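Local atomic coordinates of diguanylate cyclase DosC (Escherichia coli, PDB entry 4ZVA), a protein that senses oxygen through a haem-bearing globin domain and, as a diguanylate cyclase, makes the second messenger cyclic di-GMP. Residues E36-V41 and E49-E54; R42-A47 and V103-R108. All blocks are in the same frame, centred on the assembly; numbering follows the deposited sequence.

Interaction 1. Residues E36-V41 and E49-E54; sequences EFYRIV and EFLSNE. With HEM (protoporphyrin IX containing Fe), chain C.
Y38 and L51 meet from opposite directions, and their meeting makes up most of this apolar contact. Y38 CE1 lies 3.6 Å from L51 CD1, with the methyl coming in obliquely to the ring. With CG anti to the backbone N (chi1 -172°), the phenol swings off the helix and carries its hydroxyl past the leucine, so that Y38 OH sits 3.3 Å from L51 CB. V41 comes at L51 from a second direction, the two side chains crossing at about a right angle, and V41 CG1 touches L51 CD1 at 3.8 Å. No hydrogen bond spans the two segments.

The polar bonds stay local. R39 grips E36 side-on, NE to OE1 and NH2 to OE2, the latter only 2.6 Å apart; both bonds are nearly straight and lie in the guanidinium plane but rise out of the carboxylate plane. In 49-54, S52 OG donates to E49 O, while N53 OD1 caps V56 N at the start of helix 54-72.

Both segments also reach the haem. V41 CG1 packs 3.4 Å from the vinyl carbon HEM CBB, F50 O approaches the methyl HEM CMA, and the F37 ring, one face under V41 CG2, turns its edge to the meso carbon HEM CHC. This is one wall of a globin haem pocket, in the protoglobin family.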
loop_
_atom_site.group_PDB
_atom_site.type_symbol
_atom_site.label_atom_id
_atom_site.label_comp_id
_atom_site.label_asym_id
_atom_site.label_seq_id
_atom_site.Cartn_x
_atom_site.Cartn_y
_atom_site.Cartn_z
ATOM N N GLU A 36 -16.567 -7.864 4.353
ATOM C CA GLU A 36 -15.957 -8.295 3.099
ATOM C C GLU A 36 -14.477 -8.630 3.296
ATOM O O GLU A 36 -13.959 -9.565 2.688
ATOM C CB GLU A 36 -16.133 -7.219 2.022
ATOM C CG GLU A 36 -15.581 -7.592 0.649
ATOM C CD GLU A 36 -16.377 -8.688 -0.047
ATOM O OE1 GLU A 36 -17.386 -9.165 0.515
ATOM O OE2 GLU A 36 -15.991 -9.073 -1.171
ATOM N N PHE A 37 -13.807 -7.850 4.139
ATOM C CA PHE A 37 -12.428 -8.122 4.530
ATOM C C PHE A 37 -12.290 -9.533 5.087
ATOM O O PHE A 37 -11.439 -10.307 4.649
ATOM C CB PHE A 37 -11.960 -7.097 5.569
ATOM C CG PHE A 37 -10.659 -7.443 6.240
ATOM C CD1 PHE A 37 -9.449 -7.084 5.667
ATOM C CD2 PHE A 37 -10.648 -8.106 7.459
ATOM C CE1 PHE A 37 -8.253 -7.393 6.291
ATOM C CE2 PHE A 37 -9.457 -8.420 8.083
ATOM C CZ PHE A 37 -8.256 -8.061 7.498
ATOM N N TYR A 38 -13.149 -9.858 6.048
ATOM C CA TYR A 38 -13.127 -11.159 6.703
ATOM C C TYR A 38 -13.371 -12.290 5.710
ATOM O O TYR A 38 -12.713 -13.327 5.767
ATOM C CB TYR A 38 -14.168 -11.212 7.827
ATOM C CG TYR A 38 -14.073 -12.455 8.685
ATOM C CD1 TYR A 38 -13.187 -12.519 9.753
ATOM C CD2 TYR A 38 -14.863 -13.568 8.422
ATOM C CE1 TYR A 38 -13.094 -13.654 10.539
ATOM C CE2 TYR A 38 -14.775 -14.708 9.200
ATOM C CZ TYR A 38 -13.888 -14.746 10.256
ATOM O OH TYR A 38 -13.798 -15.877 11.033
ATOM N N ARG A 39 -14.333 -12.096 4.815
ATOM C CA ARG A 39 -14.681 -13.119 3.834
ATOM C C ARG A 39 -13.514 -13.436 2.900
ATOM O O ARG A 39 -13.216 -14.602 2.640
ATOM C CB ARG A 39 -15.897 -12.686 3.011
ATOM C CG ARG A 39 -16.399 -13.765 2.063
ATOM C CD ARG A 39 -17.443 -13.230 1.097
ATOM N NE ARG A 39 -16.878 -12.252 0.173
ATOM C CZ ARG A 39 -16.217 -12.573 -0.934
ATOM N NH1 ARG A 39 -16.034 -13.848 -1.256
ATOM N NH2 ARG A 39 -15.734 -11.621 -1.720
ATOM N N ILE A 40 -12.860 -12.394 2.399
ATOM C CA ILE A 40 -11.763 -12.556 1.447
ATOM C C ILE A 40 -10.519 -13.133 2.119
ATOM O O ILE A 40 -9.858 -14.016 1.573
ATOM C CB ILE A 40 -11.414 -11.219 0.771
ATOM C CG1 ILE A 40 -12.602 -10.728 -0.056
ATOM C CG2 ILE A 40 -10.177 -11.361 -0.108
ATOM C CD1 ILE A 40 -12.388 -9.380 -0.692
ATOM N N VAL A 41 -10.203 -12.624 3.305
ATOM C CA VAL A 41 -9.074 -13.118 4.085
ATOM C C VAL A 41 -9.229 -14.608 4.404
ATOM O O VAL A 41 -8.260 -15.368 4.348
ATOM C CB VAL A 41 -8.920 -12.314 5.393
ATOM C CG1 VAL A 41 -8.129 -13.093 6.430
ATOM C CG2 VAL A 41 -8.283 -10.961 5.109
ATOM N N GLU A 49 -6.626 -20.362 9.270
ATOM C CA GLU A 49 -6.283 -21.038 10.515
ATOM C C GLU A 49 -6.577 -20.173 11.739
ATOM O O GLU A 49 -7.024 -20.673 12.772
ATOM C CB GLU A 49 -4.806 -21.437 10.508
ATOM C CG GLU A 49 -4.357 -22.190 11.748
ATOM C CD GLU A 49 -2.855 -22.394 11.792
ATOM O OE1 GLU A 49 -2.167 -21.955 10.846
ATOM O OE2 GLU A 49 -2.363 -22.993 12.771
ATOM N N PHE A 50 -6.337 -18.871 11.612
ATOM C CA PHE A 50 -6.494 -17.951 12.733
ATOM C C PHE A 50 -7.944 -17.517 12.920
ATOM O O PHE A 50 -8.272 -16.815 13.876
ATOM C CB PHE A 50 -5.604 -16.723 12.539
ATOM C CG PHE A 50 -4.152 -17.052 12.343
ATOM C CD1 PHE A 50 -3.341 -17.338 13.428
ATOM C CD2 PHE A 50 -3.598 -17.075 11.074
ATOM C CE1 PHE A 50 -2.003 -17.641 13.253
ATOM C CE2 PHE A 50 -2.260 -17.376 10.892
ATOM C CZ PHE A 50 -1.462 -17.659 11.983
ATOM N N LEU A 51 -8.807 -17.937 12.003
ATOM C CA LEU A 51 -10.219 -17.581 12.057
ATOM C C LEU A 51 -11.058 -18.854 12.081
ATOM O O LEU A 51 -11.601 -19.268 11.056
ATOM C CB LEU A 51 -10.599 -16.707 10.860
ATOM C CG LEU A 51 -9.597 -15.610 10.487
ATOM C CD1 LEU A 51 -10.004 -14.918 9.195
ATOM C CD2 LEU A 51 -9.454 -14.600 11.615
ATOM N N SER A 52 -11.169 -19.467 13.256
ATOM C CA SER A 52 -11.746 -20.804 13.359
ATOM C C SER A 52 -13.011 -20.879 14.208
ATOM O O SER A 52 -13.594 -21.953 14.357
ATOM C CB SER A 52 -10.704 -21.774 13.922
ATOM O OG SER A 52 -9.579 -21.861 13.065
ATOM N N ASN A 53 -13.443 -19.752 14.762
ATOM C CA ASN A 53 -14.654 -19.750 15.573
ATOM C C ASN A 53 -15.413 -18.434 15.489
ATOM O O ASN A 53 -14.856 -17.403 15.107
ATOM C CB ASN A 53 -14.314 -20.066 17.032
ATOM C CG ASN A 53 -13.425 -19.016 17.664
ATOM O OD1 ASN A 53 -13.908 -18.013 18.190
ATOM N ND2 ASN A 53 -12.117 -19.238 17.611
ATOM N N GLU A 54 -16.689 -18.481 15.859
ATOM C CA GLU A 54 -17.575 -17.332 15.726
ATOM C C GLU A 54 -17.250 -16.206 16.701
ATOM O O GLU A 54 -17.586 -15.055 16.449
ATOM C CB GLU A 54 -19.030 -17.769 15.908
ATOM C CG GLU A 54 -19.544 -18.663 14.792
ATOM C CD GLU A 54 -21.012 -19.003 14.945
ATOM O OE1 GLU A 54 -21.638 -18.517 15.911
ATOM O OE2 GLU A 54 -21.541 -19.751 14.095
HETATM C CHA HEM C . -7.045 -8.821 16.178
HETATM C CHB HEM C . -6.364 -12.028 12.604
HETATM C CHC HEM C . -4.994 -8.395 9.718
HETATM C CHD HEM C . -6.705 -5.186 12.915
HETATM C C1A HEM C . -7.020 -10.004 15.472
HETATM C C2A HEM C . -7.440 -11.314 15.939
HETATM C C3A HEM C . -7.250 -12.186 14.947
HETATM C C4A HEM C . -6.699 -11.474 13.818
HETATM C CMA HEM C . -7.556 -13.698 14.986
HETATM C CAA HEM C . -8.021 -11.663 17.327
HETATM C CBA HEM C . -9.299 -10.865 17.567
HETATM C CGA HEM C . -10.026 -11.412 18.763
HETATM O O1A HEM C . -9.898 -12.633 19.040
HETATM O O2A HEM C . -10.744 -10.623 19.430
HETATM C C1B HEM C . -5.955 -11.323 11.497
HETATM C C2B HEM C . -5.713 -11.876 10.181
HETATM C C3B HEM C . -5.329 -10.864 9.378
HETATM C C4B HEM C . -5.325 -9.653 10.171
HETATM C CMB HEM C . -5.884 -13.377 9.847
HETATM C CAB HEM C . -4.945 -10.863 7.875
HETATM C CBB HEM C . -4.998 -11.930 7.075
HETATM C C1C HEM C . -5.415 -7.213 10.284
HETATM C C2C HEM C . -5.448 -5.918 9.637
HETATM C C3C HEM C . -5.921 -5.023 10.527
HETATM C C4C HEM C . -6.202 -5.738 11.757
HETATM C CMC HEM C . -4.998 -5.690 8.174
HETATM C CAC HEM C . -6.170 -3.501 10.376
HETATM C CBC HEM C . -6.006 -2.814 9.240
HETATM C C1D HEM C . -6.955 -5.849 14.099
HETATM C C2D HEM C . -7.447 -5.230 15.311
HETATM C C3D HEM C . -7.558 -6.369 16.335
HETATM C C4D HEM C . -7.114 -7.556 15.636
HETATM C CMD HEM C . -7.795 -3.737 15.504
HETATM C CAD HEM C . -8.026 -6.292 17.806
HETATM C CBD HEM C . -7.101 -5.365 18.591
HETATM C CGD HEM C . -7.279 -5.583 20.071
HETATM O O1D HEM C . -6.790 -4.737 20.862
HETATM O O2D HEM C . -7.910 -6.599 20.461
HETATM N NA HEM C . -6.569 -10.144 14.173
HETATM N NB HEM C . -5.711 -9.966 11.459
HETATM N NC HEM C . -5.880 -7.067 11.574
HETATM N ND HEM C . -6.770 -7.209 14.333
HETATM FE FE HEM C . -5.991 -8.573 12.963
#

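Interaction 2. Residues R42-A47 and V103-R108; sequences RIDPHA and VEMGFR. With HEM (protoporphyrin IX containing Fe), chain C.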
loop_
_atom_site.group_PDB
_atom_site.type_symbol
_atom_site.label_atom_id
_atom_site.label_comp_id
_atom_site.label_asym_id
_atom_site.label_seq_id
_atom_site.Cartn_x
_atom_site.Cartn_y
_atom_site.Cartn_z
ATOM N N ARG A 42 -10.459 -15.020 4.703
ATOM C CA ARG A 42 -10.772 -16.414 5.018
ATOM C C ARG A 42 -10.381 -17.373 3.895
ATOM O O ARG A 42 -10.074 -18.540 4.146
ATOM C CB ARG A 42 -12.265 -16.567 5.324
ATOM C CG ARG A 42 -12.647 -16.280 6.769
ATOM C CD ARG A 42 -12.515 -17.513 7.645
ATOM N NE ARG A 42 -13.530 -18.515 7.333
ATOM C CZ ARG A 42 -13.634 -19.690 7.946
ATOM N NH1 ARG A 42 -12.784 -20.014 8.911
ATOM N NH2 ARG A 42 -14.589 -20.541 7.596
ATOM N N ILE A 43 -10.408 -16.880 2.659
ATOM C CA ILE A 43 -10.058 -17.690 1.496
ATOM C C ILE A 43 -8.615 -18.185 1.578
ATOM O O ILE A 43 -8.316 -19.322 1.212
ATOM C CB ILE A 43 -10.254 -16.902 0.181
ATOM C CG1 ILE A 43 -11.685 -16.370 0.084
ATOM C CG2 ILE A 43 -9.932 -17.769 -1.026
ATOM C CD1 ILE A 43 -12.742 -17.452 0.119
ATOM N N ASP A 44 -7.724 -17.328 2.069
ATOM C CA ASP A 44 -6.321 -17.694 2.228
ATOM C C ASP A 44 -6.181 -18.783 3.289
ATOM O O ASP A 44 -6.573 -18.586 4.439
ATOM C CB ASP A 44 -5.483 -16.466 2.596
ATOM C CG ASP A 44 -3.986 -16.720 2.493
ATOM O OD1 ASP A 44 -3.500 -17.739 3.028
ATOM O OD2 ASP A 44 -3.291 -15.893 1.866
ATOM N N PRO A 45 -5.617 -19.938 2.898
ATOM C CA PRO A 45 -5.439 -21.097 3.781
ATOM C C PRO A 45 -4.586 -20.783 5.007
ATOM O O PRO A 45 -4.886 -21.258 6.103
ATOM C CB PRO A 45 -4.734 -22.117 2.882
ATOM C CG PRO A 45 -5.087 -21.708 1.494
ATOM C CD PRO A 45 -5.149 -20.214 1.529
ATOM N N HIS A 46 -3.536 -19.990 4.821
ATOM C CA HIS A 46 -2.634 -19.648 5.914
ATOM C C HIS A 46 -3.281 -18.680 6.898
ATOM O O HIS A 46 -2.847 -18.563 8.043
ATOM C CB HIS A 46 -1.339 -19.043 5.368
ATOM C CG HIS A 46 -0.550 -19.977 4.504
ATOM N ND1 HIS A 46 0.228 -20.991 5.019
ATOM C CD2 HIS A 46 -0.412 -20.044 3.158
ATOM C CE1 HIS A 46 0.806 -21.646 4.029
ATOM N NE2 HIS A 46 0.436 -21.091 2.890
ATOM N N ALA A 47 -4.322 -17.988 6.448
ATOM C CA ALA A 47 -5.010 -17.013 7.285
ATOM C C ALA A 47 -6.276 -17.608 7.888
ATOM O O ALA A 47 -6.739 -17.167 8.940
ATOM C CB ALA A 47 -5.341 -15.765 6.482
ATOM N N VAL A 103 -0.500 -10.526 7.612
ATOM C CA VAL A 103 -1.037 -9.229 8.006
ATOM C C VAL A 103 -0.973 -8.248 6.839
ATOM O O VAL A 103 -1.940 -7.535 6.564
ATOM C CB VAL A 103 -0.278 -8.647 9.213
ATOM C CG1 VAL A 103 -0.814 -7.270 9.568
ATOM C CG2 VAL A 103 -0.387 -9.584 10.405
ATOM N N GLU A 104 0.167 -8.225 6.151
ATOM C CA GLU A 104 0.348 -7.368 4.984
ATOM C C GLU A 104 -0.698 -7.671 3.916
ATOM O O GLU A 104 -1.235 -6.762 3.283
ATOM C CB GLU A 104 1.753 -7.535 4.403
ATOM C CG GLU A 104 2.013 -6.669 3.180
ATOM C CD GLU A 104 3.280 -7.059 2.444
ATOM O OE1 GLU A 104 4.381 -6.871 3.004
ATOM O OE2 GLU A 104 3.170 -7.556 1.303
ATOM N N MET A 105 -0.979 -8.956 3.726
ATOM C CA MET A 105 -2.008 -9.398 2.792
ATOM C C MET A 105 -3.378 -8.856 3.191
ATOM O O MET A 105 -4.198 -8.526 2.333
ATOM C CB MET A 105 -2.040 -10.928 2.719
ATOM C CG MET A 105 -3.074 -11.499 1.758
ATOM S SD MET A 105 -4.682 -11.809 2.522
ATOM C CE MET A 105 -4.250 -13.060 3.726
ATOM N N GLY A 106 -3.622 -8.770 4.495
ATOM C CA GLY A 106 -4.867 -8.220 4.998
ATOM C C GLY A 106 -5.019 -6.763 4.612
ATOM O O GLY A 106 -6.089 -6.332 4.183
ATOM N N PHE A 107 -3.937 -6.006 4.754
ATOM C CA PHE A 107 -3.925 -4.600 4.375
ATOM C C PHE A 107 -4.173 -4.412 2.883
ATOM O O PHE A 107 -4.834 -3.456 2.475
ATOM C CB PHE A 107 -2.599 -3.948 4.760
ATOM C CG PHE A 107 -2.520 -3.541 6.203
ATOM C CD1 PHE A 107 -3.037 -2.325 6.619
ATOM C CD2 PHE A 107 -1.924 -4.365 7.139
ATOM C CE1 PHE A 107 -2.965 -1.943 7.945
ATOM C CE2 PHE A 107 -1.847 -3.988 8.466
ATOM C CZ PHE A 107 -2.369 -2.775 8.869
ATOM N N ARG A 108 -3.626 -5.311 2.070
ATOM C CA ARG A 108 -3.814 -5.224 0.629
ATOM C C ARG A 108 -5.275 -5.468 0.275
ATOM O O ARG A 108 -5.840 -4.782 -0.576
ATOM C CB ARG A 108 -2.918 -6.220 -0.109
ATOM C CG ARG A 108 -2.913 -6.011 -1.618
ATOM C CD ARG A 108 -2.005 -6.996 -2.336
ATOM N NE ARG A 108 -2.540 -8.352 -2.324
ATOM C CZ ARG A 108 -3.504 -8.777 -3.133
ATOM N NH1 ARG A 108 -4.042 -7.947 -4.017
ATOM N NH2 ARG A 108 -3.931 -10.030 -3.059
HETATM C CHA HEM C . -7.045 -8.821 16.178
HETATM C CHB HEM C . -6.364 -12.028 12.604
HETATM C CHC HEM C . -4.994 -8.395 9.718
HETATM C CHD HEM C . -6.705 -5.186 12.915
HETATM C C1A HEM C . -7.020 -10.004 15.472
HETATM C C2A HEM C . -7.440 -11.314 15.939
HETATM C C3A HEM C . -7.250 -12.186 14.947
HETATM C C4A HEM C . -6.699 -11.474 13.818
HETATM C CMA HEM C . -7.556 -13.698 14.986
HETATM C CAA HEM C . -8.021 -11.663 17.327
HETATM C CBA HEM C . -9.299 -10.865 17.567
HETATM C CGA HEM C . -10.026 -11.412 18.763
HETATM O O1A HEM C . -9.898 -12.633 19.040
HETATM O O2A HEM C . -10.744 -10.623 19.430
HETATM C C1B HEM C . -5.955 -11.323 11.497
HETATM C C2B HEM C . -5.713 -11.876 10.181
HETATM C C3B HEM C . -5.329 -10.864 9.378
HETATM C C4B HEM C . -5.325 -9.653 10.171
HETATM C CMB HEM C . -5.884 -13.377 9.847
HETATM C CAB HEM C . -4.945 -10.863 7.875
HETATM C CBB HEM C . -4.998 -11.930 7.075
HETATM C C1C HEM C . -5.415 -7.213 10.284
HETATM C C2C HEM C . -5.448 -5.918 9.637
HETATM C C3C HEM C . -5.921 -5.023 10.527
HETATM C C4C HEM C . -6.202 -5.738 11.757
HETATM C CMC HEM C . -4.998 -5.690 8.174
HETATM C CAC HEM C . -6.170 -3.501 10.376
HETATM C CBC HEM C . -6.006 -2.814 9.240
HETATM C C1D HEM C . -6.955 -5.849 14.099
HETATM C C2D HEM C . -7.447 -5.230 15.311
HETATM C C3D HEM C . -7.558 -6.369 16.335
HETATM C C4D HEM C . -7.114 -7.556 15.636
HETATM C CMD HEM C . -7.795 -3.737 15.504
HETATM C CAD HEM C . -8.026 -6.292 17.806
HETATM C CBD HEM C . -7.101 -5.365 18.591
HETATM C CGD HEM C . -7.279 -5.583 20.071
HETATM O O1D HEM C . -6.790 -4.737 20.862
HETATM O O2D HEM C . -7.910 -6.599 20.461
HETATM N NA HEM C . -6.569 -10.144 14.173
HETATM N NB HEM C . -5.711 -9.966 11.459
HETATM N NC HEM C . -5.880 -7.067 11.574
HETATM N ND HEM C . -6.770 -7.209 14.333
HETATM FE FE HEM C . -5.991 -8.573 12.963
#
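M105 reaches across to D44 and A47 with a single atom, its terminal methyl, and the close packing gathers there. M105 CE lies 3.5 Å from D44 OD2 and also touches A47 CB. The haem vinyl carbon HEM CBB is 3.6 Å from the same M105 CE. The thioether chain leaves the helix with CG anti to the backbone N and then bends at chi2 (-90°) and chi3 (-63°), which turns the methyl in among these three. A47 CB also touches the same vinyl carbon.

Along the helix the haem fits as snugly. G106 brings its backbone up to the methyl HEM CMC at the porphyrin rim, G106 C 3.7 Å from it, and a CB there would run into HEM CAB. F107 lays one face of its ring over HEM CMC, with F107 CD2 3.5 Å from it, and F107 CE1 comes within 3.4 Å of the vinyl carbon HEM CBC. Without the ring, as with an alanine here, this methyl and vinyl would probably lose their cover and a gap open toward M143 and M146 of helix 125-147.

The polar side is looser. H46 makes no contact with 103-108; its side chain lies on I102 and on R148 of the second subunit. D44 is the N-cap of helix 45-48, its OD1 accepting a bent bond (135°) from H46 N. D44 OD2 forms a salt bridge with R148 of the second subunit, while R108 pairs with E6 and E144 of that subunit.

The chemistry is thus divided: methyl, alanine and vinyl groups meet at one vinyl of the haem, whereas the charges of D44 and R108 face the second subunit. The M105 methyl beside D44 OD2 offers that oxygen no hydrogen bond, so its charge is probably balanced in part by R148 of the other chain.

How the interactions relate
From the N terminus, helix 16-43 supplies 36-41 first and then runs straight into 42-47, where it ends and the short helix 45-48 begins. Interaction 1 closes a tight loop when 49-54 folds back on that helix, just before helix 54-72 sets off. Interaction 2 opens inside this loop and closes far later, across 55 intervening residues, on helix 100-119; the two therefore cross rather than nest. Their centres are about 9 Å apart, and they touch directly: F37 CE1 lies 3.2 Å from G106 O, and V41 O 3.6 Å from A47 CB. Together they tie helix 16-43, the turn after it and helix 100-119 against one edge of the haem.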